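PDB 2I3D: hypothetical protein Atu1826 from Agrobacterium tumefaciens, which is of unknown function but is probably a serine hydrolase of the alpha/beta-hydrolase fold. Local coordinates for residues M63-V68 against A127-G132; I135-L140 against E147-I152; I173-A178 against K185-L190; E192-K195 against L201-H204; L229-R232 against E236-P239. All blocks are in the same frame, centred on the assembly; numbering follows the deposited sequence. Where two conformers were deposited one is given.

Interaction 1. Residues M63-V68 against A127-G132; sequences MNNQIV and AGYSFG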
# COMPACT_ATOMS: atom_id res chain seq x y z
N MSE B 63 8.94 -1.03 -0.53
CA MSE B 63 9.16 -0.39 -1.83
C MSE B 63 8.01 -0.62 -2.81
O MSE B 63 7.99 0.02 -3.86
CB MSE B 63 10.46 -0.89 -2.46
CG MSE B 63 10.35 -2.35 -2.95
SE MSE B 63 12.04 -2.97 -3.55
CE MSE B 63 11.45 -4.73 -4.09
N ASN B 64 7.11 -1.55 -2.50
CA ASN B 64 5.99 -1.73 -3.43
C ASN B 64 4.65 -1.17 -3.00
O ASN B 64 3.67 -1.39 -3.68
CB ASN B 64 5.86 -3.17 -3.84
CG ASN B 64 7.07 -3.67 -4.62
OD1 ASN B 64 7.63 -4.67 -4.25
ND2 ASN B 64 7.53 -2.91 -5.65
N ASN B 65 4.65 -0.43 -1.87
CA ASN B 65 3.52 0.41 -1.50
C ASN B 65 3.08 1.25 -2.73
O ASN B 65 3.91 1.71 -3.51
CB ASN B 65 3.94 1.26 -0.26
CG ASN B 65 3.04 2.45 0.02
OD1 ASN B 65 3.18 3.50 -0.59
ND2 ASN B 65 2.18 2.32 1.03
N GLN B 66 1.76 1.41 -2.94
CA GLN B 66 1.29 2.04 -4.20
C GLN B 66 1.84 3.46 -4.38
O GLN B 66 2.21 3.84 -5.46
CB GLN B 66 -0.24 2.06 -4.30
CG GLN B 66 -0.90 0.66 -4.16
CD GLN B 66 -0.28 -0.44 -5.09
OE1 GLN B 66 0.37 -0.15 -6.11
NE2 GLN B 66 -0.52 -1.70 -4.74
N ILE B 67 1.85 4.23 -3.30
CA ILE B 67 2.36 5.62 -3.38
C ILE B 67 3.86 5.62 -3.74
O ILE B 67 4.31 6.38 -4.59
CB ILE B 67 2.07 6.39 -2.08
CG1 ILE B 67 0.55 6.63 -1.93
CG2 ILE B 67 2.86 7.71 -2.03
CD1 ILE B 67 0.18 7.19 -0.56
N VAL B 68 4.61 4.72 -3.10
CA VAL B 68 6.04 4.57 -3.43
C VAL B 68 6.24 4.19 -4.91
O VAL B 68 7.06 4.81 -5.65
CB VAL B 68 6.72 3.56 -2.48
CG1 VAL B 68 8.17 3.37 -2.95
CG2 VAL B 68 6.64 4.05 -0.98
N ALA B 127 12.49 11.41 -3.12
CA ALA B 127 11.06 11.49 -2.81
C ALA B 127 10.81 10.46 -1.73
O ALA B 127 11.20 9.29 -1.90
CB ALA B 127 10.23 11.18 -4.04
N GLY B 128 10.19 10.86 -0.62
CA GLY B 128 9.97 9.95 0.51
C GLY B 128 8.54 10.05 1.04
O GLY B 128 7.96 11.12 1.02
N TYR B 129 8.00 8.94 1.54
CA TYR B 129 6.63 8.93 2.07
C TYR B 129 6.67 8.52 3.53
O TYR B 129 7.24 7.47 3.89
CB TYR B 129 5.82 7.96 1.18
CG TYR B 129 4.44 7.64 1.70
CD1 TYR B 129 3.71 8.57 2.43
CD2 TYR B 129 3.88 6.38 1.44
CE1 TYR B 129 2.40 8.23 2.95
CE2 TYR B 129 2.62 6.04 1.95
CZ TYR B 129 1.90 6.95 2.69
OH TYR B 129 0.66 6.54 3.10
N SER B 130 6.11 9.36 4.40
CA SER B 130 6.02 9.11 5.81
C SER B 130 7.44 9.04 6.43
O SER B 130 8.22 9.98 6.27
CB SER B 130 5.15 7.87 6.08
OG SER B 130 4.72 7.82 7.43
N PHE B 131 7.77 7.93 7.12
CA PHE B 131 9.15 7.76 7.63
C PHE B 131 10.19 8.00 6.50
O PHE B 131 11.25 8.59 6.72
CB PHE B 131 9.27 6.37 8.23
CG PHE B 131 10.68 5.95 8.61
CD1 PHE B 131 11.15 6.15 9.90
CD2 PHE B 131 11.45 5.20 7.73
CE1 PHE B 131 12.42 5.68 10.25
CE2 PHE B 131 12.72 4.73 8.07
CZ PHE B 131 13.19 4.98 9.32
N GLY B 132 9.88 7.53 5.28
CA GLY B 132 10.73 7.75 4.13
C GLY B 132 11.01 9.24 3.85
O GLY B 132 12.09 9.55 3.36
O HOH W 1 0.06 3.96 2.15

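Interaction 2. Residues I135-L140 against E147-I152; sequences IGMQLL and EGFMSI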
# COMPACT_ATOMS: atom_id res chain seq x y z
N ILE B 135 13.78 10.21 6.45
CA ILE B 135 15.07 9.76 5.89
C ILE B 135 15.49 10.58 4.64
O ILE B 135 16.65 11.00 4.50
CB ILE B 135 15.07 8.26 5.57
CG1 ILE B 135 14.63 7.43 6.82
CG2 ILE B 135 16.46 7.82 4.98
CD1 ILE B 135 15.68 7.48 7.98
N GLY B 136 14.52 10.86 3.74
CA GLY B 136 14.84 11.60 2.54
C GLY B 136 15.39 12.99 2.82
O GLY B 136 16.36 13.44 2.17
N MSE B 137 14.78 13.68 3.77
CA MSE B 137 15.25 15.04 4.06
C MSE B 137 16.62 15.01 4.76
O MSE B 137 17.41 15.96 4.60
CB MSE B 137 14.18 15.88 4.78
CG MSE B 137 12.91 16.05 3.91
SE MSE B 137 11.68 17.40 4.50
CE MSE B 137 12.58 18.96 3.70
N GLN B 138 16.90 13.94 5.52
CA GLN B 138 18.22 13.80 6.11
C GLN B 138 19.24 13.56 4.98
O GLN B 138 20.37 14.09 5.00
CB GLN B 138 18.23 12.64 7.10
CG GLN B 138 17.44 12.93 8.37
CD GLN B 138 17.49 11.74 9.33
OE1 GLN B 138 18.54 11.43 9.92
NE2 GLN B 138 16.35 11.02 9.42
N LEU B 139 18.87 12.77 3.98
CA LEU B 139 19.82 12.51 2.89
C LEU B 139 20.08 13.82 2.11
O LEU B 139 21.22 14.14 1.76
CB LEU B 139 19.27 11.42 1.97
CG LEU B 139 20.20 10.99 0.82
CD1 LEU B 139 21.44 10.26 1.39
CD2 LEU B 139 19.42 10.10 -0.15
N LEU B 140 19.00 14.57 1.87
CA LEU B 140 19.07 15.89 1.23
C LEU B 140 20.08 16.78 1.94
O LEU B 140 20.95 17.40 1.31
CB LEU B 140 17.68 16.53 1.33
CG LEU B 140 17.53 18.01 0.94
CD1 LEU B 140 17.66 18.13 -0.54
CD2 LEU B 140 16.20 18.57 1.39
N GLU B 147 18.97 18.32 -5.58
CA GLU B 147 18.47 19.68 -5.86
C GLU B 147 16.96 19.85 -5.73
O GLU B 147 16.43 20.96 -5.88
CB GLU B 147 18.97 20.18 -7.22
CG GLU B 147 18.43 19.46 -8.42
CD GLU B 147 18.97 20.04 -9.72
OE1 GLU B 147 18.16 20.48 -10.55
OE2 GLU B 147 20.22 20.09 -9.88
N GLY B 148 16.27 18.75 -5.41
CA GLY B 148 14.81 18.83 -5.21
C GLY B 148 14.39 17.66 -4.36
O GLY B 148 15.05 16.60 -4.34
N PHE B 149 13.25 17.84 -3.69
CA PHE B 149 12.68 16.74 -2.92
C PHE B 149 11.16 16.79 -2.97
O PHE B 149 10.57 17.85 -3.26
CB PHE B 149 13.12 16.81 -1.45
CG PHE B 149 12.60 18.05 -0.71
CD1 PHE B 149 11.34 18.05 -0.10
CD2 PHE B 149 13.35 19.23 -0.67
CE1 PHE B 149 10.86 19.19 0.56
CE2 PHE B 149 12.88 20.36 -0.01
CZ PHE B 149 11.62 20.34 0.60
N MSE B 150 10.56 15.63 -2.66
CA MSE B 150 9.15 15.54 -2.36
C MSE B 150 9.06 14.83 -1.02
O MSE B 150 9.71 13.75 -0.85
CB MSE B 150 8.44 14.72 -3.42
CG MSE B 150 8.44 15.38 -4.77
SE MSE B 150 7.42 14.22 -5.96
CE MSE B 150 7.74 15.28 -7.57
N SER B 151 8.28 15.40 -0.10
CA SER B 151 8.06 14.77 1.22
C SER B 151 6.57 14.62 1.38
O SER B 151 5.86 15.61 1.57
CB SER B 151 8.62 15.63 2.35
OG SER B 151 10.01 15.54 2.36
N ILE B 152 6.10 13.37 1.26
CA ILE B 152 4.70 13.04 1.31
C ILE B 152 4.39 12.58 2.76
O ILE B 152 5.01 11.63 3.26
CB ILE B 152 4.36 11.91 0.35
CG1 ILE B 152 4.60 12.38 -1.10
CG2 ILE B 152 2.90 11.54 0.52
CD1 ILE B 152 6.06 12.52 -1.58

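Interaction 3. Residues I173-A178 against K185-L190; sequences IINGDA and KDVNGL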
# COMPACT_ATOMS: atom_id res chain seq x y z
N ILE B 173 6.08 19.61 -0.08
CA ILE B 173 5.59 18.89 1.10
C ILE B 173 4.11 18.77 0.86
O ILE B 173 3.43 19.77 0.57
CB ILE B 173 5.91 19.64 2.41
CG1 ILE B 173 7.42 19.66 2.62
CG2 ILE B 173 5.20 19.00 3.59
CD1 ILE B 173 7.91 20.44 3.84
N ILE B 174 3.59 17.53 0.97
CA ILE B 174 2.17 17.34 0.71
C ILE B 174 1.58 16.43 1.79
O ILE B 174 2.18 15.42 2.14
CB ILE B 174 1.91 16.86 -0.78
CG1 ILE B 174 0.45 16.62 -1.07
CG2 ILE B 174 2.81 15.61 -1.07
CD1 ILE B 174 0.26 16.77 -2.63
N ASN B 175 0.46 16.85 2.36
CA ASN B 175 -0.14 16.13 3.50
C ASN B 175 -1.64 16.30 3.43
O ASN B 175 -2.13 17.19 2.74
CB ASN B 175 0.38 16.60 4.88
CG ASN B 175 -0.01 18.08 5.20
OD1 ASN B 175 -0.65 18.39 6.23
ND2 ASN B 175 0.39 18.99 4.33
N GLY B 176 -2.35 15.42 4.10
CA GLY B 176 -3.81 15.53 4.12
C GLY B 176 -4.40 16.16 5.37
O GLY B 176 -3.86 16.01 6.47
N ASP B 177 -5.58 16.76 5.23
CA ASP B 177 -6.17 17.45 6.39
C ASP B 177 -6.98 16.49 7.27
O ASP B 177 -7.54 16.91 8.30
CB ASP B 177 -7.01 18.69 5.98
CG ASP B 177 -8.25 18.33 5.19
OD1 ASP B 177 -8.64 17.13 5.11
OD2 ASP B 177 -8.89 19.29 4.66
N ALA B 178 -7.01 15.21 6.90
CA ALA B 178 -7.68 14.18 7.72
C ALA B 178 -6.66 13.19 8.33
O ALA B 178 -7.00 12.11 8.83
CB ALA B 178 -8.71 13.43 6.87
N LYS B 185 -1.71 20.63 12.00
CA LYS B 185 -1.02 21.63 12.80
C LYS B 185 0.49 21.33 12.86
O LYS B 185 1.30 22.26 12.83
CB LYS B 185 -1.61 21.71 14.20
CG LYS B 185 -0.87 22.63 15.18
CD LYS B 185 -1.76 22.95 16.47
CE LYS B 185 -1.77 21.79 17.44
NZ LYS B 185 -2.54 22.20 18.68
N ASP B 186 0.84 20.05 12.99
CA ASP B 186 2.24 19.70 13.12
C ASP B 186 2.96 19.90 11.78
O ASP B 186 4.08 20.44 11.74
CB ASP B 186 2.38 18.26 13.57
CG ASP B 186 1.69 18.05 14.88
OD1 ASP B 186 2.32 18.29 15.91
OD2 ASP B 186 0.48 17.74 14.87
N VAL B 187 2.33 19.45 10.69
CA VAL B 187 2.97 19.70 9.38
C VAL B 187 3.11 21.19 9.09
O VAL B 187 4.13 21.62 8.55
CB VAL B 187 2.28 18.94 8.22
CG1 VAL B 187 3.09 19.18 6.91
CG2 VAL B 187 2.26 17.46 8.56
N ASN B 188 2.11 21.98 9.46
CA ASN B 188 2.15 23.42 9.18
C ASN B 188 3.28 24.10 9.93
O ASN B 188 3.97 24.97 9.38
CB ASN B 188 0.84 24.09 9.61
CG ASN B 188 -0.30 23.80 8.66
OD1 ASN B 188 -0.07 23.31 7.54
ND2 ASN B 188 -1.54 24.06 9.11
N GLY B 189 3.54 23.62 11.14
CA GLY B 189 4.61 24.20 11.96
C GLY B 189 5.98 23.94 11.35
O GLY B 189 6.85 24.82 11.35
N LEU B 190 6.19 22.72 10.81
CA LEU B 190 7.46 22.43 10.14
C LEU B 190 7.58 23.32 8.86
O LEU B 190 8.62 23.93 8.61
CB LEU B 190 7.50 20.96 9.68
CG LEU B 190 8.57 20.57 8.65
CD1 LEU B 190 9.97 20.80 9.18
CD2 LEU B 190 8.39 19.09 8.15
O HOH W 2 -1.05 21.20 6.63

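Interaction 4. Residues E192-K195 against L201-H204; sequences EKLK and LITH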
# COMPACT_ATOMS: atom_id res chain seq x y z
N GLU B 192 6.11 26.21 8.21
CA GLU B 192 6.34 27.62 8.61
C GLU B 192 7.81 27.85 8.98
O GLU B 192 8.39 28.91 8.61
CB GLU B 192 5.43 28.03 9.76
CG GLU B 192 3.98 28.24 9.35
CD GLU B 192 3.78 29.46 8.46
OE1 GLU B 192 4.10 30.59 8.87
OE2 GLU B 192 3.32 29.27 7.34
N LYS B 193 8.42 26.91 9.70
CA LYS B 193 9.85 27.02 10.02
C LYS B 193 10.71 27.07 8.75
O LYS B 193 11.55 27.94 8.58
CB LYS B 193 10.27 25.86 10.96
CG LYS B 193 11.75 25.63 11.15
CD LYS B 193 12.34 26.78 11.91
CE LYS B 193 13.84 26.56 12.09
NZ LYS B 193 14.51 27.79 12.63
N LEU B 194 10.43 26.16 7.80
CA LEU B 194 11.23 26.09 6.59
C LEU B 194 11.04 27.35 5.75
O LEU B 194 11.98 27.76 5.08
CB LEU B 194 10.87 24.86 5.75
CG LEU B 194 11.21 23.55 6.47
CD1 LEU B 194 10.91 22.35 5.54
CD2 LEU B 194 12.67 23.54 7.00
N LYS B 195 9.85 27.94 5.80
CA LYS B 195 9.52 29.12 4.97
C LYS B 195 10.26 30.38 5.45
O LYS B 195 10.34 31.39 4.73
CB LYS B 195 7.99 29.34 4.86
CG LYS B 195 7.33 28.20 4.03
CD LYS B 195 5.83 28.43 3.71
CE LYS B 195 5.38 27.56 2.47
NZ LYS B 195 3.87 27.58 2.32
N LEU B 201 12.16 27.75 -2.09
CA LEU B 201 10.69 27.83 -2.03
C LEU B 201 10.19 26.45 -1.62
O LEU B 201 10.46 25.43 -2.30
CB LEU B 201 10.11 28.13 -3.43
CG LEU B 201 8.57 28.20 -3.48
CD1 LEU B 201 8.05 29.32 -2.58
CD2 LEU B 201 8.05 28.40 -4.89
N ILE B 202 9.44 26.46 -0.52
CA ILE B 202 8.69 25.29 -0.05
C ILE B 202 7.28 25.36 -0.65
O ILE B 202 6.52 26.32 -0.37
CB ILE B 202 8.62 25.19 1.51
CG1 ILE B 202 10.03 25.10 2.11
CG2 ILE B 202 7.80 23.98 1.94
CD1 ILE B 202 10.85 23.87 1.71
N THR B 203 6.95 24.39 -1.50
CA THR B 203 5.59 24.31 -2.06
C THR B 203 4.85 23.34 -1.14
O THR B 203 5.25 22.17 -1.03
CB THR B 203 5.61 23.81 -3.52
OG1 THR B 203 6.23 24.83 -4.33
CG2 THR B 203 4.19 23.53 -4.04
N HIS B 204 3.83 23.83 -0.45
CA HIS B 204 3.14 23.02 0.54
C HIS B 204 1.67 22.88 0.15
O HIS B 204 0.93 23.88 0.17
CB HIS B 204 3.23 23.66 1.92
CG HIS B 204 2.43 22.94 2.95
ND1 HIS B 204 1.89 23.56 4.07
CD2 HIS B 204 2.09 21.63 3.05
CE1 HIS B 204 1.25 22.66 4.81
NE2 HIS B 204 1.37 21.48 4.22
O HOH W 3 2.17 26.29 4.25

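Interaction 5. Residues L229-R232 against E236-P239; sequences LDRR and ELVP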
# COMPACT_ATOMS: atom_id res chain seq x y z
N LEU B 229 6.52 18.41 -10.32
CA LEU B 229 7.77 18.04 -11.00
C LEU B 229 7.81 18.69 -12.39
O LEU B 229 8.85 19.20 -12.82
CB LEU B 229 7.86 16.51 -11.09
CG LEU B 229 9.11 15.99 -11.79
CD1 LEU B 229 10.33 16.44 -11.02
CD2 LEU B 229 9.02 14.44 -11.85
N ASP B 230 6.67 18.70 -13.07
CA ASP B 230 6.59 19.33 -14.39
C ASP B 230 6.91 20.81 -14.34
O ASP B 230 7.69 21.32 -15.17
CB ASP B 230 5.22 19.06 -15.02
CG ASP B 230 5.14 17.65 -15.59
OD1 ASP B 230 6.22 16.99 -15.77
OD2 ASP B 230 4.02 17.18 -15.86
N ARG B 231 6.34 21.49 -13.34
CA ARG B 231 6.69 22.91 -13.18
C ARG B 231 8.17 23.11 -12.86
O ARG B 231 8.84 23.97 -13.46
CB ARG B 231 5.76 23.58 -12.17
CG ARG B 231 4.36 23.75 -12.76
CD ARG B 231 3.36 24.34 -11.76
NE ARG B 231 3.56 25.78 -11.50
CZ ARG B 231 2.89 26.45 -10.58
NH1 ARG B 231 1.92 25.82 -9.85
NH2 ARG B 231 3.13 27.76 -10.43
N ARG B 232 8.71 22.28 -11.96
CA ARG B 232 10.14 22.41 -11.61
C ARG B 232 10.99 22.13 -12.84
O ARG B 232 11.98 22.83 -13.05
CB ARG B 232 10.49 21.45 -10.45
CG ARG B 232 9.99 21.91 -9.07
CD ARG B 232 10.86 23.02 -8.48
NE ARG B 232 12.30 22.71 -8.47
CZ ARG B 232 12.96 22.15 -7.44
NH1 ARG B 232 12.32 21.75 -6.34
NH2 ARG B 232 14.27 21.93 -7.53
N GLU B 236 10.31 26.53 -13.00
CA GLU B 236 9.48 27.26 -12.02
C GLU B 236 9.69 26.82 -10.56
O GLU B 236 10.35 25.80 -10.28
CB GLU B 236 7.99 27.02 -12.33
CG GLU B 236 7.57 27.50 -13.75
CD GLU B 236 6.19 27.03 -14.11
OE1 GLU B 236 5.25 27.26 -13.31
OE2 GLU B 236 6.04 26.44 -15.19
N LEU B 237 9.05 27.55 -9.64
CA LEU B 237 8.93 27.14 -8.23
C LEU B 237 10.29 27.00 -7.50
O LEU B 237 10.45 26.20 -6.59
CB LEU B 237 8.09 25.86 -8.12
CG LEU B 237 6.69 26.01 -8.72
CD1 LEU B 237 5.96 24.70 -8.50
CD2 LEU B 237 5.91 27.19 -8.04
N VAL B 238 11.28 27.75 -7.99
CA VAL B 238 12.51 27.95 -7.28
C VAL B 238 12.81 29.47 -7.40
O VAL B 238 12.52 30.09 -8.43
CB VAL B 238 13.62 27.17 -7.95
CG1 VAL B 238 14.99 27.50 -7.37
CG2 VAL B 238 13.38 25.70 -7.79
N PRO B 239 13.36 30.07 -6.35
CA PRO B 239 13.63 31.50 -6.36
C PRO B 239 14.63 31.91 -7.44
O PRO B 239 15.44 31.10 -7.90
CB PRO B 239 14.19 31.76 -4.94
CG PRO B 239 13.70 30.60 -4.10
CD PRO B 239 13.66 29.44 -5.04
O HOH W 4 5.26 29.34 -11.61
O HOH W 5 12.74 24.54 -11.01

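Interaction 1. Residues M63-V68 against A127-G132
I67 lies over one face of the Y129 ring, spreading both of its branches on the aromatic surface. Its CD1 comes down 4.1 Å from the centroid of the Y129 ring, off-centre, a CH-pi contact over the CE2-CZ side, while CG2 sits above the CG-CD2 side. Pointing CG1 away from the carbonyl carbon (chi1 -69°) lets the two arms spread over the same face in this way. N65 meets the same ring at its rim: OD1 of N65 is 3.6 Å from CD2 of Y129, close to the ring plane, with amide and ring turned 44° from each other. That oxygen has a second task. It accepts from V68 N at 3.1 Å, in the carbonyl plane and on a lone pair, a capping bond to N65, the N-cap residue of helix 66-77, that fixes the rotation of the amide. Its ND2 is thereby directed to a water 2.9 Å away, and this water donates to Y129 OH. The phenol oxygen is also hydrogen-bonded to the backbone O of H212. V68 completes the rim with CG2, a looser touch on CD2 of Y129. Y129 ends strand 124-129 and directly precedes S130, whose OG is hydrogen-bonded to H212 NE2. The sequence G-Y-S-F-G and the sharp strand-to-helix turn fit the nucleophile elbow of alpha/beta hydrolases, with S130 the probable nucleophile.

Interaction 2. Residues I135-L140 against E147-I152
Helix 131-142 is the crossover of a beta-alpha-beta unit, and here it packs on the strand that follows it, 146-152, running almost antiparallel to it with segment axes 9.0 Å apart. F149 is the centre of the contact. Selenomethionine M137 bends at its last torsion (chi3 82°), which swings the methyl CE over one face of the F149 ring, 3.8 Å from the centroid and displaced toward the rim near CZ. The selenium stands farther off, 4.9 Å from the same centroid and oblique to the ring, giving a Met-aromatic contact in which the methyl does the close touching. L140, one turn further along the helix, brings CD2 to 3.6 Å from CD2 of F149, approaching obliquely. F149 stands with CG between its own backbone N and carbonyl carbon (chi1 65°), and this turns one side of the ring toward the helix, where both M137 and L140 meet it. Beyond it along the strand, S151 OG lies 3.3 Å from both CG and SE of M137, so the hydroxyl lies alongside the selenoether arm. All four residues are buried. Alternation along the strand sends M150 to the other face of the sheet, where it meets L71, L74 and F75 of helix 66-77; on the side of helix 131-142, F149 also touches V126 of strand 124-129, and M137 touches L164 of a loop.

Interaction 3. Residues I173-A178 against K185-L190
This is a small buried helix-on-strand contact one strand in from the edge strand 202-207, where V187 of helix 184-195 points down onto strand 171-176 and fits against two of its side chains. V187 is the centre, and I173 and N175 share it about equally. The amide of N175 comes from the opposite direction to V187, and OD1 of N175 lies 3.6 Å from CB of V187, while CG and ND2 of N175 rest against the CG1 methyl of V187, each at 3.7 Å. The other methyl, CG2, also lies near OD1, so V187 meets the amide by van der Waals contact alone. I173, two residues earlier on the same face of the strand, passes V187 in the reverse sense and touches CG1 of V187 with its CG2 at 3.9 Å. Strand 171-176, helix 184-195 and strand 202-207 form a beta-alpha-beta unit of the alpha/beta-hydrolase sheet, and the contact belongs to its first half, strand to helix. A chi1 of 65° at N175 carries the amide up toward the helix. There its polar atoms find partners despite the apolar neighbour: OD1 receives a hydrogen bond at 2.9 Å from a water, and ND2 is weakly bonded to H204 NE2 on the adjoining strand 202-207. N188 starts away from the strand, yet its amide bends back toward it; the same water lies only 2.5 Å from OD1 of N188, unusually short, so that leg of a bridge is doubtful. I173 also touches V191 and L194, later on the same helix.

Interaction 4. Residues E192-K195 against L201-H204
I202 is the inner residue of this contact, and two neighbouring helix residues, L194 and K195, close on it from helix 184-195. CB of L194 rests 3.7 Å from CG1 of I202, and the branch ends meet more loosely, CD1 to CD1 at 4.1 Å. K195 passes obliquely over the other part of the isoleucine: its CG and CE each come within 4.1 Å of CB of I202, and CE also lies 3.3 Å from the backbone O of I202. The lysine chain is extended beyond CG, and this straight course carries the ammonium past I202 to H204. NZ of K195 stands 4.0 Å from CB of H204, with the two side chains at about a right angle. A water joins their polar ends, accepting from NZ of K195 at 2.9 Å and lying 2.8 Å from ND1 of H204, in the plane of the imidazole. The other ring nitrogen, NE2, has a weak hydrogen bond with N175 ND2, so both edges of the ring have polar partners. Further out, V187, N188 and V191 of the same helix touch H204, and I173 of strand 171-176 lies against L194, I202 and H204. These elements make up the second half of a beta-alpha-beta unit, with strand 202-207 outermost in the sheet of this chain. The chemistry is thus graded: a hydrocarbon interior at L194 and I202 passes into a hydrated lysine-histidine rim. With NZ of K195 only 4.8 Å from ND1 of H204, the lysine charge would tend to disfavour protonation of the imidazole.

Interaction 5. Residues L229-R232 against E236-P239
R231 and E236 cross obliquely, guanidinium and carboxylate planes 51° apart, and meet through a single nitrogen. NE of R231 gives a nearly straight hydrogen bond of 2.9 Å to OE1 of E236, part of a salt bridge. The oxygen lies almost in the guanidinium plane, while the donor stands above the carboxylate plane, so the pair is not the flat two-pronged kind. R231 reaches it by bending at chi3 (74°), which turns NE back toward the carboxylate. A water spans the remaining gap, accepting from NH2 of R231 and donating to OE1 of E236; the other carboxylate oxygen, OE2, is bonded to N234 ND2. L237 covers one face of the R231 guanidinium, its CD2 3.7 Å from NH2 and set toward the rim. The segment 236-239 is the tail that leaves helix 218-233 and folds back along its last turns, and a backbone bond from E236 N to R231 O, 3.0 Å long, holds the reversal. R232, the next residue, carries a separate part of the contact. Folded at chi2 and chi3, it brings CD to 3.4 Å from the backbone O of E236 and lays one guanidinium face under V238, whose CG2 is 3.3 Å from NE of R232 with the two side chains crossing at about a right angle. The outer nitrogens of R232 bind Y228 OH and the backbone O of E147, tying the helix end to strand 146-152. A second water links NE and O of R232 to O of E236.

From the N terminus, interaction 1 closes the longest loop, bringing the start of helix 66-77 to the probable nucleophile elbow across 58 intervening residues. The others follow in series and span short connections; none nest or cross. Interaction 2 turns helix 131-142 back on strand 146-152, which is bonded to strand 124-129 of interaction 1 on one side and strand 171-176 of interaction 3 on the other. Interactions 3 and 4 share helix 184-195 and tie it to strands 171-176 and 202-207. Interaction 5 folds the C-terminal tail onto helix 218-233, meeting interaction 2 through R232 and E147 and interaction 4 through L237 and L201.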